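Local coordinates for protein SPD1 nuclease (Streptococcus pyogenes, PDB 2XGR) that is an extracellular, prophage-encoded DNase of the His-Me finger (DNA/RNA non-specific endonuclease) group, probably cutting DNA with the help of a metal ion, at residues H121-G124 and Y125-G129. Residues are numbered along the deposited sequence; the frame is centred on the assembly and turned at random.
Sequences HLVG and YQFCG
His121, Val123 and Gly124 meet Tyr125, Phe127 and Cys128 in a local contact where the loop leaving strand 119-121 turns into the short helix 125-128. Gly124 is the N-cap residue, and its carbonyl oxygen is gripped by two backbone donors: Phe127 N at 3.0 Å from Gly124 O, lying above the carbonyl plane, and Cys128 N at 3.3 Å from the same oxygen, in that plane. Gly129 N donates a hydrogen bond to Tyr125 O, and Gly129, with positive phi, is the first residue to leave the helix. The CG1 methyl of Val123, anti to the backbone N (chi1 168°), reaches Phe127 CB at 3.7 Å and Cys128 CB at 3.9 Å, while Cys128 SG lies 3.4 Å from Val123 O. The His121 and Tyr125 side chains run alongside each other, pointing the same way, with His121 NE2 4.0 Å from Tyr125 CB and at the phenol ring's edge. That nitrogen is hydrogen-bonded to Leu130 O, just after the helix, and Tyr125 OH to Asp88 OD2. The contact begins the connection between antiparallel strands 119-121 and 137-139; this pair, followed by helix 142-146, is consistent with the ββα-metal fold of His-Me finger nucleases.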
ATOM      1  N   HIS A 121      -1.801   7.315   5.160  1.00  7.08           N
ATOM      2  CA  HIS A 121      -2.080   7.183   3.764  1.00  7.21           C
ATOM      3  C   HIS A 121      -2.467   5.725   3.414  1.00  6.96           C
ATOM      4  O   HIS A 121      -2.012   4.786   4.072  1.00  9.41           O
ATOM      5  CB  HIS A 121      -0.774   7.429   2.962  1.00  7.87           C
ATOM      6  CG  HIS A 121      -0.482   8.895   2.748  1.00 16.45           C
ATOM      7  ND1 HIS A 121      -0.343   9.773   3.798  1.00 25.66           N
ATOM      8  CD2 HIS A 121      -0.265   9.616   1.627  1.00 24.93           C
ATOM      9  CE1 HIS A 121      -0.108  10.988   3.327  1.00 24.59           C
ATOM     10  NE2 HIS A 121      -0.018  10.912   2.020  1.00 23.26           N
ATOM     11  N   LEU A 122      -3.278   5.573   2.357  1.00  6.69           N
ATOM     12  CA  LEU A 122      -3.476   4.241   1.757  1.00  6.34           C
ATOM     13  C   LEU A 122      -2.237   3.938   0.861  1.00  6.30           C
ATOM     14  O   LEU A 122      -1.390   3.163   1.258  1.00  7.39           O
ATOM     15  CB  LEU A 122      -4.784   4.178   0.956  1.00  6.10           C
ATOM     16  CG  LEU A 122      -6.060   4.335   1.880  1.00  8.36           C
ATOM     17  CD1 LEU A 122      -7.350   4.339   0.931  1.00  5.61           C
ATOM     18  CD2 LEU A 122      -6.185   3.110   2.826  1.00  7.72           C
ATOM     19  N   VAL A 123      -2.112   4.625  -0.270  1.00  5.93           N
ATOM     20  CA  VAL A 123      -0.867   4.544  -1.049  1.00  7.29           C
ATOM     21  C   VAL A 123       0.141   5.568  -0.456  1.00  6.62           C
ATOM     22  O   VAL A 123      -0.193   6.739  -0.325  1.00  8.14           O
ATOM     23  CB  VAL A 123      -1.131   4.808  -2.532  1.00  5.84           C
ATOM     24  CG1 VAL A 123       0.228   5.021  -3.292  1.00  5.98           C
ATOM     25  CG2 VAL A 123      -1.825   3.596  -3.185  1.00  6.45           C
ATOM     26  N   GLY A 124       1.317   5.111   0.021  1.00  5.89           N
ATOM     27  CA  GLY A 124       2.238   6.057   0.672  1.00  6.67           C
ATOM     28  C   GLY A 124       2.622   7.250  -0.197  1.00  8.08           C
ATOM     29  O   GLY A 124       2.693   7.200  -1.463  1.00  7.55           O
ATOM     30  N   TYR A 125       3.018   8.298   0.521  1.00  6.45           N
ATOM     31  CA  TYR A 125       3.272   9.582  -0.141  1.00  8.01           C
ATOM     32  C   TYR A 125       4.267   9.547  -1.283  1.00  7.48           C
ATOM     33  O   TYR A 125       4.011  10.160  -2.331  1.00  7.22           O
ATOM     34  CB  TYR A 125       3.807  10.579   0.953  1.00  7.97           C
ATOM     35  CG  TYR A 125       4.034  11.929   0.375  1.00  8.17           C
ATOM     36  CD1 TYR A 125       2.974  12.765   0.032  1.00  8.32           C
ATOM     37  CD2 TYR A 125       5.309  12.324   0.047  1.00  9.24           C
ATOM     38  CE1 TYR A 125       3.188  14.051  -0.491  1.00  9.51           C
ATOM     39  CE2 TYR A 125       5.544  13.625  -0.463  1.00 10.90           C
ATOM     40  CZ  TYR A 125       4.476  14.432  -0.791  1.00  8.33           C
ATOM     41  OH  TYR A 125       4.698  15.691  -1.334  1.00 11.47           O
ATOM     42  N   GLN A 126       5.422   8.891  -1.113  0.50  6.45           N
ATOM     43  CA  GLN A 126       6.448   9.040  -2.150  0.50  6.32           C
ATOM     44  C   GLN A 126       6.050   8.311  -3.420  0.50  7.50           C
ATOM     45  O   GLN A 126       6.630   8.523  -4.484  0.50  7.04           O
ATOM     46  CB  GLN A 126       7.812   8.542  -1.665  0.50  6.46           C
ATOM     47  CG  GLN A 126       8.399   9.381  -0.538  0.50  6.36           C
ATOM     48  CD  GLN A 126       9.898   9.233  -0.427  0.50  3.36           C
ATOM     49  OE1 GLN A 126      10.611  10.192  -0.026  0.50 13.60           O
ATOM     50  NE2 GLN A 126      10.385   8.071  -0.698  0.50  3.95           N
ATOM     51  N   PHE A 127       4.980   7.516  -3.368  1.00  6.03           N
ATOM     52  CA  PHE A 127       4.488   6.937  -4.609  1.00  5.36           C
ATOM     53  C   PHE A 127       3.538   7.897  -5.261  1.00  7.60           C
ATOM     54  O   PHE A 127       3.609   8.117  -6.456  1.00  7.81           O
ATOM     55  CB  PHE A 127       3.757   5.591  -4.391  1.00  6.26           C
ATOM     56  CG  PHE A 127       4.666   4.472  -3.929  1.00  7.89           C
ATOM     57  CD1 PHE A 127       6.046   4.449  -4.288  1.00  8.49           C
ATOM     58  CD2 PHE A 127       4.161   3.415  -3.213  1.00  8.78           C
ATOM     59  CE1 PHE A 127       6.906   3.371  -3.901  1.00 10.45           C
ATOM     60  CE2 PHE A 127       5.008   2.349  -2.785  1.00  7.16           C
ATOM     61  CZ  PHE A 127       6.365   2.310  -3.153  1.00  9.38           C
ATOM     62  N   CYS A 128       2.607   8.423  -4.473  1.00  7.21           N
ATOM     63  CA  CYS A 128       1.502   9.205  -5.094  1.00  9.38           C
ATOM     64  C   CYS A 128       1.597  10.732  -4.962  1.00  9.23           C
ATOM     65  O   CYS A 128       0.793  11.473  -5.581  1.00 12.06           O
ATOM     66  CB  CYS A 128       0.123   8.746  -4.552  1.00  6.55           C
ATOM     67  SG  CYS A 128      -0.179   9.130  -2.772  1.00  9.39           S
ATOM     68  N   GLY A 129       2.419  11.218  -4.049  1.00  7.01           N
ATOM     69  CA  GLY A 129       2.533  12.662  -3.894  1.00  9.83           C
ATOM     70  C   GLY A 129       1.326  13.429  -3.380  1.00 12.10           C
ATOM     71  O   GLY A 129       1.301  14.676  -3.433  1.00 14.80           O
TER